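Side-chain contacts in bacteriocin (Pseudomonas syringae pv. tomato, PDB 4FZL), which probably kills competing bacteria by degrading the peptidoglycan precursor lipid II, as a calcium-binding bacteriocin of the colicin M family: residues Y152-D157 against L163-I168; F114-V119 against I190-D195; V123-R126 against D130-N133. All coordinates share one frame; numbering follows the deposited sequence.

Overall arrangement
Read from the N terminus, the chain first passes a bundle of helices, then enters contact 2 at F114-V119, whose partner I190-D195 comes only after 70 intervening residues; it joins helix 116-119 to strand 184-197. The other two contacts are nested inside that loop and follow one another in series. Contact 3 closes first, bringing V123-R126 against D130-N133 of helix 129-135; contact 1 follows, where Y152-D157 ends one strand and L163-I168 leads into the next. Contacts 1 and 2 lie with centres about 11 Å apart and meet at the calcium ion. Contact 3 sits about 17 Å (centre to centre) from contact 1, packed on the same sheet.

Contact 1 (Y152-D157 against L163-I168); sequences YDVGKD and LTLGNI. With CA (calcium ion), chain C; EDO (1,2-ethanediol), chain K.
Y152 and I168 face each other as an antiparallel hydrogen-bonded pair, and the pairing frays at V154. The Y152 N to I168 O bond is 2.8 Å long, and the return bond, I168 N to Y152 O, is 3.0 Å. The bond from V154 N to G166 O, at 3.4 Å, is weak. D153 and N167, the next pair, are of the non-hydrogen-bonded kind; N167 CA approaches Y152 O in a CA-H...O contact.

Among the side chains, V154 supplies the apolar contact. With CG1 anti to the backbone N (chi1 170°), CG2 is left beside that N and faces the other segment. There V154 CG2 lies against G166 O (3.4 Å) and I168 CG1 (3.7 Å), with L165 CB more loosely placed. On the D153-N167 face the amide and carboxylate planes are 72° apart, and N167 OD1 rests against D153 CB at 3.4 Å.

Polar bonds within Y152-D157 fix the turn. D153 OD1 accepts from G155 N, forming an Asx turn, while Y152 OH reaches D157 OD1 at 2.5 Å, on the syn side of the carboxylate but 30° out of its plane; N122 N is a second donor to that oxygen.

Metal coordination involves the backbone of the other segment: L165 O (2.2 Å) and N167 O bind the calcium ion, with G166, at positive phi, turning the chain between them. Two waters and D195 are further ligands.

In the fold, this is a strand-helix-strand connection: helix 159-165 bridges antiparallel neighbours 142-153 and 167-178. Y152 packs on L121 and V123, V154 on S161, and L165 on F114 and on I226 of strand 224-227.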
loop_
_atom_site.group_PDB
_atom_site.type_symbol
_atom_site.label_atom_id
_atom_site.label_comp_id
_atom_site.label_asym_id
_atom_site.label_seq_id
_atom_site.Cartn_x
_atom_site.Cartn_y
_atom_site.Cartn_z
ATOM N N TYR A 152 12.573 -2.938 -8.630
ATOM C CA TYR A 152 11.716 -4.080 -8.469
ATOM C C TYR A 152 10.272 -3.709 -8.754
ATOM O O TYR A 152 9.740 -2.805 -8.173
ATOM C CB TYR A 152 11.811 -4.615 -7.045
ATOM C CG TYR A 152 11.284 -6.024 -6.839
ATOM C CD1 TYR A 152 12.021 -7.142 -7.259
ATOM C CD2 TYR A 152 10.060 -6.237 -6.235
ATOM C CE1 TYR A 152 11.536 -8.419 -7.055
ATOM C CE2 TYR A 152 9.585 -7.506 -6.019
ATOM C CZ TYR A 152 10.328 -8.586 -6.463
ATOM O OH TYR A 152 9.902 -9.857 -6.257
ATOM N N ASP A 153 9.645 -4.507 -9.614
ATOM C CA ASP A 153 8.234 -4.339 -9.957
ATOM C C ASP A 153 7.458 -5.148 -8.928
ATOM O O ASP A 153 7.394 -6.406 -8.937
ATOM C CB ASP A 153 7.999 -4.817 -11.377
ATOM C CG ASP A 153 6.565 -4.628 -11.853
ATOM O OD1 ASP A 153 5.632 -4.620 -11.024
ATOM O OD2 ASP A 153 6.400 -4.445 -13.070
ATOM N N VAL A 154 6.810 -4.426 -8.036
ATOM C CA VAL A 154 6.160 -5.011 -6.937
ATOM C C VAL A 154 5.026 -5.962 -7.393
ATOM O O VAL A 154 4.606 -6.877 -6.704
ATOM C CB VAL A 154 5.626 -3.833 -6.074
ATOM C CG1 VAL A 154 4.761 -4.354 -5.072
ATOM C CG2 VAL A 154 6.782 -3.068 -5.495
ATOM N N GLY A 155 4.547 -5.691 -8.615
ATOM C CA GLY A 155 3.591 -6.551 -9.223
ATOM C C GLY A 155 4.063 -7.952 -9.471
ATOM O O GLY A 155 3.221 -8.811 -9.617
ATOM N N LYS A 156 5.395 -8.169 -9.560
ATOM C CA LYS A 156 5.994 -9.555 -9.564
ATOM C C LYS A 156 5.404 -10.357 -8.427
ATOM O O LYS A 156 5.219 -11.587 -8.532
ATOM C CB LYS A 156 7.532 -9.508 -9.422
ATOM C CG LYS A 156 8.277 -10.854 -9.360
ATOM C CD LYS A 156 8.544 -11.425 -10.724
ATOM C CE LYS A 156 9.530 -12.586 -10.710
ATOM N NZ LYS A 156 9.593 -13.223 -12.062
ATOM N N ASP A 157 5.109 -9.691 -7.290
ATOM C CA ASP A 157 4.586 -10.362 -6.047
ATOM C C ASP A 157 3.225 -10.008 -5.604
ATOM O O ASP A 157 2.507 -10.890 -5.101
ATOM C CB ASP A 157 5.548 -10.091 -4.875
ATOM C CG ASP A 157 6.888 -10.622 -5.177
ATOM O OD1 ASP A 157 7.888 -9.981 -4.754
ATOM O OD2 ASP A 157 6.862 -11.667 -5.919
ATOM N N LEU A 163 -0.372 -1.290 -7.049
ATOM C CA LEU A 163 -1.275 -0.166 -7.286
ATOM C C LEU A 163 -0.846 1.048 -6.512
ATOM O O LEU A 163 -1.005 2.200 -6.976
ATOM C CB LEU A 163 -2.694 -0.552 -6.887
ATOM C CG LEU A 163 -3.436 -1.517 -7.789
ATOM C CD1 LEU A 163 -4.755 -2.049 -7.257
ATOM C CD2 LEU A 163 -3.533 -0.969 -9.232
ATOM N N THR A 164 -0.238 0.809 -5.351
ATOM C CA THR A 164 0.189 1.879 -4.472
ATOM C C THR A 164 1.622 2.336 -4.802
ATOM O O THR A 164 1.885 3.540 -4.831
ATOM C CB THR A 164 0.154 1.387 -3.013
ATOM O OG1 THR A 164 -1.208 1.019 -2.670
ATOM C CG2 THR A 164 0.723 2.435 -2.096
ATOM N N LEU A 165 2.528 1.388 -5.047
ATOM C CA LEU A 165 3.986 1.646 -5.172
ATOM C C LEU A 165 4.562 1.646 -6.599
ATOM O O LEU A 165 5.612 2.237 -6.870
ATOM C CB LEU A 165 4.735 0.546 -4.416
ATOM C CG LEU A 165 4.516 0.593 -2.884
ATOM C CD1 LEU A 165 5.211 -0.596 -2.234
ATOM C CD2 LEU A 165 4.958 1.945 -2.285
ATOM N N GLY A 166 3.931 0.879 -7.506
ATOM C CA GLY A 166 4.510 0.707 -8.812
ATOM C C GLY A 166 5.867 -0.024 -8.716
ATOM O O GLY A 166 5.970 -1.119 -8.117
ATOM N N ASN A 167 6.907 0.545 -9.319
ATOM C CA ASN A 167 8.256 0.056 -9.086
ATOM C C ASN A 167 8.831 0.725 -7.854
ATOM O O ASN A 167 8.447 1.805 -7.539
ATOM C CB ASN A 167 9.164 0.371 -10.278
ATOM C CG ASN A 167 8.687 -0.291 -11.546
ATOM O OD1 ASN A 167 8.179 -1.445 -11.528
ATOM N ND2 ASN A 167 8.809 0.411 -12.653
ATOM N N ILE A 168 9.679 0.004 -7.152
ATOM C CA ILE A 168 10.411 0.569 -6.050
ATOM C C ILE A 168 11.863 0.171 -6.232
ATOM O O ILE A 168 12.211 -0.581 -7.127
ATOM C CB ILE A 168 9.843 0.044 -4.722
ATOM C CG1 ILE A 168 9.929 -1.462 -4.526
ATOM C CG2 ILE A 168 8.424 0.517 -4.467
ATOM C CD1 ILE A 168 9.495 -1.981 -3.181
HETATM CA CA CA C . 7.161 3.793 -7.242
HETATM C C1 EDO K . 11.604 -8.772 -10.703
HETATM O O1 EDO K . 12.938 -8.364 -11.007
HETATM C C2 EDO K . 10.742 -7.507 -10.519
HETATM O O2 EDO K . 11.181 -6.393 -11.214
HETATM O O HOH W 1 6.517 3.505 -9.622
HETATM O O HOH W 2 5.435 4.826 -7.290
#

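Contact 2 (F114-V119 against I190-D195); sequences FPIQNV and IRAFND. With CA (calcium ion), chain C; EDO (1,2-ethanediol), chain E.
One methyl group, I116 CD1, is the nearest atom of F114-V119 to I190, R191 and A192 alike, although 70 residues separate the two segments in the chain. It joins the short, weakly bonded helix 116-119 to strand 184-197 of the mixed, mainly antiparallel sheet of this colicin M-like protein. Both chi1 (-162°) and chi2 (167°) of I116 are near anti, so the CG1-CD1 arm is held out straight from the helix toward the strand. I116 CD1 lies against A192 CB (3.7 Å) and the backbone of 190-192, with I190 O at 3.8 Å and I190 CG2 more distant at 4.4 Å. This is a small van der Waals contact, burying 114 Å² in all.

Around it, A192 also packs on I228 and L170, and I190 on V123. R191 sets out from the strand on the side away from I116, and in the conformer given its guanidinium forms a salt bridge with E189. Within F114-V119, V119 CG2 stands 3.7 Å above the F114 ring, over its centre.

Farther along the strand, D195 grips the calcium ion with both carboxylate oxygens. L165 O and N167 O complete the protein ligands, and the two metal bonds of D195 are nearly equal: OD1 at 2.4 Å and OD2 at 2.5 Å.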
loop_
_atom_site.group_PDB
_atom_site.type_symbol
_atom_site.label_atom_id
_atom_site.label_comp_id
_atom_site.label_asym_id
_atom_site.label_seq_id
_atom_site.Cartn_x
_atom_site.Cartn_y
_atom_site.Cartn_z
ATOM N N PHE A 114 4.658 2.511 4.959
ATOM C CA PHE A 114 4.267 1.234 4.417
ATOM C C PHE A 114 5.301 0.225 4.911
ATOM O O PHE A 114 6.302 0.046 4.299
ATOM C CB PHE A 114 4.207 1.224 2.886
ATOM C CG PHE A 114 3.372 0.110 2.283
ATOM C CD1 PHE A 114 2.932 -0.983 2.975
ATOM C CD2 PHE A 114 3.051 0.144 0.967
ATOM C CE1 PHE A 114 2.164 -1.952 2.396
ATOM C CE2 PHE A 114 2.340 -0.852 0.348
ATOM C CZ PHE A 114 1.894 -1.918 1.082
ATOM N N PRO A 115 5.092 -0.336 6.108
ATOM C CA PRO A 115 6.142 -1.228 6.659
ATOM C C PRO A 115 6.568 -2.303 5.641
ATOM O O PRO A 115 5.688 -2.917 5.000
ATOM C CB PRO A 115 5.489 -1.822 7.904
ATOM C CG PRO A 115 4.482 -0.731 8.284
ATOM C CD PRO A 115 3.927 -0.209 7.005
ATOM N N ILE A 116 7.868 -2.555 5.528
ATOM C CA ILE A 116 8.289 -3.459 4.437
ATOM C C ILE A 116 7.601 -4.838 4.499
ATOM O O ILE A 116 7.342 -5.454 3.466
ATOM C CB ILE A 116 9.863 -3.518 4.394
ATOM C CG1 ILE A 116 10.374 -4.049 3.059
ATOM C CG2 ILE A 116 10.425 -4.372 5.557
ATOM C CD1 ILE A 116 11.870 -3.863 2.810
ATOM N N GLN A 117 7.400 -5.313 5.724
ATOM C CA GLN A 117 6.781 -6.596 5.883
ATOM C C GLN A 117 5.282 -6.674 5.434
ATOM O O GLN A 117 4.757 -7.721 5.173
ATOM C CB GLN A 117 6.992 -7.078 7.323
ATOM C CG GLN A 117 6.175 -6.319 8.322
ATOM C CD GLN A 117 6.874 -5.118 8.954
ATOM O OE1 GLN A 117 7.823 -4.578 8.403
ATOM N NE2 GLN A 117 6.397 -4.712 10.134
ATOM N N ASN A 118 4.651 -5.493 5.277
ATOM C CA ASN A 118 3.291 -5.397 4.802
ATOM C C ASN A 118 3.149 -5.362 3.285
ATOM O O ASN A 118 2.030 -5.574 2.785
ATOM C CB ASN A 118 2.561 -4.190 5.355
ATOM C CG ASN A 118 2.377 -4.221 6.874
ATOM O OD1 ASN A 118 2.801 -5.164 7.529
ATOM N ND2 ASN A 118 1.835 -3.116 7.441
ATOM N N VAL A 119 4.245 -5.214 2.569
ATOM C CA VAL A 119 4.158 -5.027 1.138
ATOM C C VAL A 119 3.829 -6.337 0.417
ATOM O O VAL A 119 3.121 -6.340 -0.577
ATOM C CB VAL A 119 5.474 -4.430 0.636
ATOM C CG1 VAL A 119 5.502 -4.369 -0.921
ATOM C CG2 VAL A 119 5.692 -3.035 1.276
ATOM N N ILE A 190 16.985 -7.588 2.863
ATOM C CA ILE A 190 16.406 -6.691 1.888
ATOM C C ILE A 190 15.839 -5.488 2.664
ATOM O O ILE A 190 15.092 -5.691 3.644
ATOM C CB ILE A 190 15.298 -7.352 1.016
ATOM C CG1 ILE A 190 15.884 -8.358 0.048
ATOM C CG2 ILE A 190 14.442 -6.321 0.221
ATOM C CD1 ILE A 190 14.901 -9.349 -0.488
ATOM N N ARG A 191 16.164 -4.278 2.199
ATOM C CA ARG A 191 15.534 -3.040 2.654
ATOM C C ARG A 191 14.985 -2.310 1.440
ATOM O O ARG A 191 15.222 -2.731 0.301
ATOM C CB ARG A 191 16.539 -2.139 3.343
ATOM C CG ARG A 191 17.126 -2.793 4.584
ATOM C CD ARG A 191 18.271 -2.008 5.162
ATOM N NE ARG A 191 18.975 -2.837 6.116
ATOM C CZ ARG A 191 20.069 -2.473 6.756
ATOM N NH1 ARG A 191 20.633 -1.297 6.508
ATOM N NH2 ARG A 191 20.614 -3.315 7.616
ATOM N N ALA A 192 14.263 -1.215 1.700
ATOM C CA ALA A 192 13.554 -0.499 0.601
ATOM C C ALA A 192 13.771 0.970 0.758
ATOM O O ALA A 192 13.764 1.467 1.868
ATOM C CB ALA A 192 12.072 -0.829 0.660
ATOM N N PHE A 193 13.978 1.640 -0.382
ATOM C CA PHE A 193 14.055 3.068 -0.422
ATOM C C PHE A 193 12.665 3.714 -0.411
ATOM O O PHE A 193 11.686 3.144 -0.928
ATOM C CB PHE A 193 14.823 3.468 -1.670
ATOM C CG PHE A 193 16.259 3.066 -1.634
ATOM C CD1 PHE A 193 16.672 1.837 -2.093
ATOM C CD2 PHE A 193 17.209 3.972 -1.233
ATOM C CE1 PHE A 193 17.988 1.453 -2.078
ATOM C CE2 PHE A 193 18.539 3.586 -1.180
ATOM C CZ PHE A 193 18.926 2.331 -1.600
ATOM N N ASN A 194 12.601 4.950 0.099
ATOM C CA ASN A 194 11.317 5.675 0.091
ATOM C C ASN A 194 10.817 5.797 -1.373
ATOM O O ASN A 194 11.624 5.908 -2.323
ATOM C CB ASN A 194 11.513 7.077 0.645
ATOM C CG ASN A 194 11.880 7.085 2.111
ATOM O OD1 ASN A 194 11.779 6.116 2.835
ATOM N ND2 ASN A 194 12.317 8.251 2.563
ATOM N N ASP A 195 9.499 5.848 -1.533
ATOM C CA ASP A 195 8.837 5.899 -2.863
ATOM C C ASP A 195 7.932 7.131 -2.932
ATOM O O ASP A 195 7.155 7.396 -2.019
ATOM C CB ASP A 195 8.077 4.640 -3.084
ATOM C CG ASP A 195 7.772 4.356 -4.581
ATOM O OD1 ASP A 195 8.689 4.130 -5.436
ATOM O OD2 ASP A 195 6.567 4.246 -4.890
HETATM CA CA CA C . 7.161 3.793 -7.242
HETATM C C1 EDO E . 17.501 1.220 2.240
HETATM O O1 EDO E . 18.433 1.037 3.317
HETATM C C2 EDO E . 17.069 2.630 2.127
HETATM O O2 EDO E . 16.395 3.087 3.283
HETATM O O HOH W 1 6.517 3.505 -9.622
HETATM O O HOH W 2 5.435 4.826 -7.290
#

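Contact 3 (V123-R126 against D130-N133); sequences VDIR and DVMN
I125 and V131 press methyl to methyl: I125 CG2 and V131 CG1 are 3.5 Å apart, tighter than usual for two carbons, and their side chains are inclined to each other. In I125 it is the CG2 branch that meets the helix, while CG1 and CD1 lead elsewhere. The sulfur of M132 extends this apolar patch, with SD lying 4.3 Å from I125 CG2.

The second kind of contact is between M132 and the backbone of the 3-10 segment. The methionine is bent at chi2 (-67°) and again at chi3, so its chain folds over the 125-126 turn. M132 CG comes within 3.4 Å of I125 O and within 3.7 Å of R126 O, while M132 SD is 3.8 Å from R126 CA. These are van der Waals approaches to carbonyl oxygens and a backbone carbon. M132 contributes 82 Å² of the 204 Å² buried between the segments.

At its end, the same side chain meets a charged group. R126 starts away from the helix, but its chain bends at chi3 (58°) and brings the guanidinium back, so that M132 CE is 3.5 Å from R126 NH1. The methyl approaches the guanidinium obliquely, and CZ is more distant than NH1.

Away from the calcium site, the contact closes a tight turn in which V123-R126 and D130-N133, with three residues between them, pack together upon the sheet. V131 touches V148 and F150 of strand 142-153 as well as L172 of strand 167-178. I125 rests on L172 and on V234 and V236 of strand 232-238, while R126 and M132 both reach W184 at the start of strand 184-197.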
loop_
_atom_site.group_PDB
_atom_site.type_symbol
_atom_site.label_atom_id
_atom_site.label_comp_id
_atom_site.label_asym_id
_atom_site.label_seq_id
_atom_site.Cartn_x
_atom_site.Cartn_y
_atom_site.Cartn_z
ATOM N N VAL A 123 11.045 -11.876 -2.837
ATOM C CA VAL A 123 12.065 -11.592 -3.820
ATOM C C VAL A 123 12.908 -12.865 -4.076
ATOM O O VAL A 123 13.450 -13.424 -3.177
ATOM C CB VAL A 123 12.963 -10.438 -3.382
ATOM C CG1 VAL A 123 14.103 -10.107 -4.385
ATOM C CG2 VAL A 123 12.106 -9.175 -3.121
ATOM N N ASP A 124 13.010 -13.257 -5.343
ATOM C CA ASP A 124 13.817 -14.389 -5.760
ATOM C C ASP A 124 15.093 -13.786 -6.355
ATOM O O ASP A 124 15.124 -13.423 -7.520
ATOM C CB ASP A 124 13.035 -15.206 -6.805
ATOM C CG ASP A 124 13.865 -16.329 -7.436
ATOM O OD1 ASP A 124 13.454 -16.856 -8.521
ATOM O OD2 ASP A 124 14.901 -16.717 -6.833
ATOM N N ILE A 125 16.131 -13.585 -5.540
ATOM C CA ILE A 125 17.343 -12.924 -6.012
ATOM C C ILE A 125 18.018 -13.636 -7.188
ATOM O O ILE A 125 18.622 -12.997 -8.029
ATOM C CB ILE A 125 18.369 -12.785 -4.877
ATOM C CG1 ILE A 125 17.837 -11.792 -3.826
ATOM C CG2 ILE A 125 19.724 -12.384 -5.444
ATOM C CD1 ILE A 125 18.114 -12.195 -2.378
ATOM N N ARG A 126 17.924 -14.969 -7.229
ATOM C CA ARG A 126 18.551 -15.741 -8.266
ATOM C C ARG A 126 17.912 -15.369 -9.590
ATOM O O ARG A 126 18.582 -15.435 -10.625
ATOM C CB ARG A 126 18.392 -17.247 -8.024
ATOM C CG ARG A 126 19.003 -17.826 -6.738
ATOM C CD ARG A 126 18.883 -19.351 -6.666
ATOM N NE ARG A 126 19.528 -19.974 -7.835
ATOM C CZ ARG A 126 20.840 -19.936 -8.102
ATOM N NH1 ARG A 126 21.710 -19.334 -7.283
ATOM N NH2 ARG A 126 21.295 -20.523 -9.201
ATOM N N ASP A 130 21.289 -8.399 -12.608
ATOM C CA ASP A 130 22.289 -7.423 -12.154
ATOM C C ASP A 130 22.802 -7.794 -10.753
ATOM O O ASP A 130 23.964 -7.570 -10.486
ATOM C CB ASP A 130 21.811 -5.957 -12.201
ATOM C CG ASP A 130 21.645 -5.425 -13.633
ATOM O OD1 ASP A 130 22.033 -6.101 -14.632
ATOM O OD2 ASP A 130 21.119 -4.303 -13.763
ATOM N N VAL A 131 21.972 -8.375 -9.870
ATOM C CA VAL A 131 22.425 -8.798 -8.514
ATOM C C VAL A 131 23.269 -10.072 -8.562
ATOM O O VAL A 131 24.353 -10.155 -7.963
ATOM C CB VAL A 131 21.252 -8.920 -7.511
ATOM C CG1 VAL A 131 21.677 -9.596 -6.213
ATOM C CG2 VAL A 131 20.639 -7.542 -7.255
ATOM N N MET A 132 22.804 -11.050 -9.327
ATOM C CA MET A 132 23.575 -12.295 -9.472
ATOM C C MET A 132 24.965 -12.045 -10.092
ATOM O O MET A 132 25.932 -12.706 -9.695
ATOM C CB MET A 132 22.794 -13.344 -10.239
ATOM C CG MET A 132 21.656 -13.870 -9.400
ATOM S SD MET A 132 22.177 -14.831 -7.954
ATOM C CE MET A 132 22.790 -16.342 -8.737
ATOM N N ASN A 133 25.064 -11.096 -11.038
ATOM C CA ASN A 133 26.340 -10.652 -11.621
ATOM C C ASN A 133 27.309 -10.151 -10.535
ATOM O O ASN A 133 28.513 -10.392 -10.607
ATOM C CB ASN A 133 26.153 -9.470 -12.607
ATOM C CG ASN A 133 25.840 -9.907 -14.013
ATOM O OD1 ASN A 133 25.591 -11.102 -14.264
ATOM N ND2 ASN A 133 25.824 -8.938 -14.954
#